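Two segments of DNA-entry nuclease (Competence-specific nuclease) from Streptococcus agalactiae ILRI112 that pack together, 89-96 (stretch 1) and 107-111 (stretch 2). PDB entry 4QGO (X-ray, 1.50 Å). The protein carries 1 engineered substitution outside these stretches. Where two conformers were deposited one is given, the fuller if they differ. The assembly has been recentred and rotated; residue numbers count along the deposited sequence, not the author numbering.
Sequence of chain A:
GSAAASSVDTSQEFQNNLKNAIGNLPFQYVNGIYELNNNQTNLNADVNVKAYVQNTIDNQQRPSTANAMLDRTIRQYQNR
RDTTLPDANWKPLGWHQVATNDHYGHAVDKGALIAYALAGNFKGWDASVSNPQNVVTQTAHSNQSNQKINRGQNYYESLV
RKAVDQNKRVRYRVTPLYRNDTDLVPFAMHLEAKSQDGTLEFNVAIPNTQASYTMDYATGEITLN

Stretch 1 (89-96) NWKPLGWH
Stretch 2 (107-111) AVDKG

Three residues account for most of the 326 Å² buried between these stretches: Lys-110 (88 Å²), Trp-95 (77 Å²) and Val-108 (60 Å²). No direct hydrogen bond crosses the contact, so packing and one shared water do the work. Stretch 2 enters a strand at Val-108 and runs extended through Gly-111, with phi/psi of -131/153 at Val-108, -126/154 at Asp-109 and -66/110 at Lys-110. Stretch 1 has no regular helix or strand. The register is set by CA-CA separations of 7.0 Å for Pro-92 to Lys-110 and 7.8 Å for Trp-95 to Val-108; residue numbers rise along one stretch as they fall along the other, so the chains run in opposite senses.

A type II turn from Pro-92 to Trp-95 shapes stretch 1. Leu-93 (-61/137) and Gly-94 (80/11) occupy its corners, the positive phi favouring glycine, and a weak hydrogen bond from Trp-95 N to Pro-92 O, 3.3 Å, closes it.

The CA-to-CB bond of Trp-95 points sideways, but chi1 of -175° (t) and chi2 of -91° bring the indole to the strand. Val-108 points toward stretch 1 and, with chi1 of -66° (m), sets CG2 3.6 Å from the centroid of the Trp-95 six-membered ring, 9° off its normal. This is a CH-pi contact over the face, suited to a compact branched side chain that is itself buried. The ring edge meets backbone: Trp-95 CZ3 lies 3.4 Å from Asp-109 C and 3.5 Å from Lys-110 N. The CA-to-CB bond of Asp-109 points away from stretch 1, and it is the main chain of this residue that meets the indole.

Lys-110 also starts sideways, then extends with chi angles of -70° (m), 170° (t), -171° (t) and 161° (t). Its methylenes pass along stretch 1: CG is 4.1 Å from Trp-95 CZ3 and 4.2 Å from Pro-92 CD, while CE is 3.5 Å from Trp-90 O and 3.8 Å from Lys-91 CD. A long aliphatic chain can thus pack against Trp-95 and Pro-92 and still carry its ammonium to water 1.

Lys-91 (m, m, t, m) brings its own ammonium close, with NZ 4.5 Å from Lys-110 NZ. These like charges are bridged by water 1, which accepts from Lys-91 NZ and Lys-110 NZ, each 2.7 Å from the water O, and from Asn-89 N, 3.0 Å from that O. The same water O donates to Trp-90 O at 2.6 Å, linking both lysines to the backbone of stretch 1.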

# COMPACT_ATOMS: atom_id res chain seq x y z
N ASN A 89 -8.58 -19.30 3.76
CA ASN A 89 -9.01 -19.30 5.15
C ASN A 89 -8.30 -18.25 6.01
O ASN A 89 -8.90 -17.65 6.90
CB ASN A 89 -8.81 -20.69 5.77
N TRP A 90 -7.02 -18.02 5.73
CA TRP A 90 -6.23 -17.07 6.51
C TRP A 90 -6.74 -15.65 6.28
O TRP A 90 -7.07 -15.28 5.16
CB TRP A 90 -4.75 -17.18 6.14
CG TRP A 90 -3.86 -16.26 6.95
CD1 TRP A 90 -3.26 -16.54 8.14
CD2 TRP A 90 -3.49 -14.92 6.61
NE1 TRP A 90 -2.55 -15.45 8.58
CE2 TRP A 90 -2.67 -14.44 7.65
CE3 TRP A 90 -3.78 -14.07 5.54
CZ2 TRP A 90 -2.13 -13.16 7.65
CZ3 TRP A 90 -3.23 -12.80 5.53
CH2 TRP A 90 -2.42 -12.36 6.58
N LYS A 91 -6.79 -14.86 7.35
CA LYS A 91 -7.19 -13.46 7.24
C LYS A 91 -6.16 -12.58 7.95
O LYS A 91 -5.62 -12.96 8.98
CB LYS A 91 -8.57 -13.25 7.87
CG LYS A 91 -9.71 -13.95 7.14
CD LYS A 91 -9.86 -13.45 5.71
CE LYS A 91 -11.18 -13.91 5.08
NZ LYS A 91 -11.31 -15.39 5.01
N PRO A 92 -5.90 -11.39 7.39
CA PRO A 92 -4.95 -10.47 8.04
C PRO A 92 -5.46 -9.90 9.36
O PRO A 92 -6.64 -10.08 9.73
CB PRO A 92 -4.76 -9.36 6.98
CG PRO A 92 -6.04 -9.37 6.20
CD PRO A 92 -6.48 -10.83 6.16
N LEU A 93 -4.58 -9.20 10.06
CA LEU A 93 -4.91 -8.60 11.34
C LEU A 93 -6.03 -7.58 11.19
O LEU A 93 -6.03 -6.79 10.23
CB LEU A 93 -3.68 -7.92 11.94
CG LEU A 93 -2.50 -8.85 12.23
CD1 LEU A 93 -1.32 -8.02 12.66
CD2 LEU A 93 -2.87 -9.85 13.32
N GLY A 94 -7.00 -7.60 12.11
CA GLY A 94 -8.08 -6.63 12.10
C GLY A 94 -9.21 -6.91 11.12
O GLY A 94 -10.05 -6.04 10.88
N TRP A 95 -9.22 -8.11 10.54
CA TRP A 95 -10.21 -8.43 9.50
C TRP A 95 -11.61 -8.60 10.06
O TRP A 95 -11.87 -9.49 10.88
CB TRP A 95 -9.82 -9.71 8.78
CG TRP A 95 -10.71 -10.07 7.61
CD1 TRP A 95 -11.83 -10.86 7.63
CD2 TRP A 95 -10.54 -9.66 6.25
NE1 TRP A 95 -12.37 -10.95 6.37
CE2 TRP A 95 -11.58 -10.24 5.50
CE3 TRP A 95 -9.59 -8.87 5.58
CZ2 TRP A 95 -11.71 -10.05 4.12
CZ3 TRP A 95 -9.71 -8.68 4.21
CH2 TRP A 95 -10.76 -9.26 3.50
N HIS A 96 -12.51 -7.74 9.60
CA HIS A 96 -13.92 -7.84 9.96
C HIS A 96 -14.76 -7.38 8.79
O HIS A 96 -15.07 -6.20 8.66
CB HIS A 96 -14.22 -7.00 11.21
CG HIS A 96 -13.53 -7.50 12.43
ND1 HIS A 96 -13.92 -8.65 13.08
CD2 HIS A 96 -12.45 -7.04 13.11
CE1 HIS A 96 -13.13 -8.87 14.11
NE2 HIS A 96 -12.23 -7.91 14.15
N ALA A 107 -16.58 -4.34 2.28
CA ALA A 107 -15.79 -3.27 2.89
C ALA A 107 -14.29 -3.42 2.69
O ALA A 107 -13.60 -2.44 2.41
CB ALA A 107 -16.10 -3.15 4.36
N VAL A 108 -13.78 -4.64 2.84
CA VAL A 108 -12.32 -4.86 2.87
C VAL A 108 -11.83 -5.97 1.96
O VAL A 108 -12.58 -6.90 1.64
CB VAL A 108 -11.81 -5.12 4.30
CG1 VAL A 108 -11.99 -3.87 5.17
CG2 VAL A 108 -12.49 -6.33 4.94
N ASP A 109 -10.57 -5.84 1.54
CA ASP A 109 -9.87 -6.80 0.70
C ASP A 109 -8.58 -7.19 1.40
O ASP A 109 -8.05 -6.43 2.21
CB ASP A 109 -9.46 -6.16 -0.63
CG ASP A 109 -10.62 -5.85 -1.54
OD1 ASP A 109 -11.70 -6.44 -1.38
OD2 ASP A 109 -10.44 -5.02 -2.46
N LYS A 110 -8.10 -8.38 1.11
CA LYS A 110 -6.75 -8.75 1.48
C LYS A 110 -5.84 -7.85 0.67
O LYS A 110 -5.77 -7.95 -0.55
CB LYS A 110 -6.48 -10.22 1.17
CG LYS A 110 -7.25 -11.17 2.08
CD LYS A 110 -7.17 -12.61 1.59
CE LYS A 110 -8.12 -13.51 2.37
NZ LYS A 110 -8.42 -14.78 1.66
N GLY A 111 -5.19 -6.92 1.35
CA GLY A 111 -4.32 -5.98 0.66
C GLY A 111 -2.84 -6.35 0.69
O GLY A 111 -2.21 -6.29 1.75
O HOH W 1 -9.10 -16.30 3.81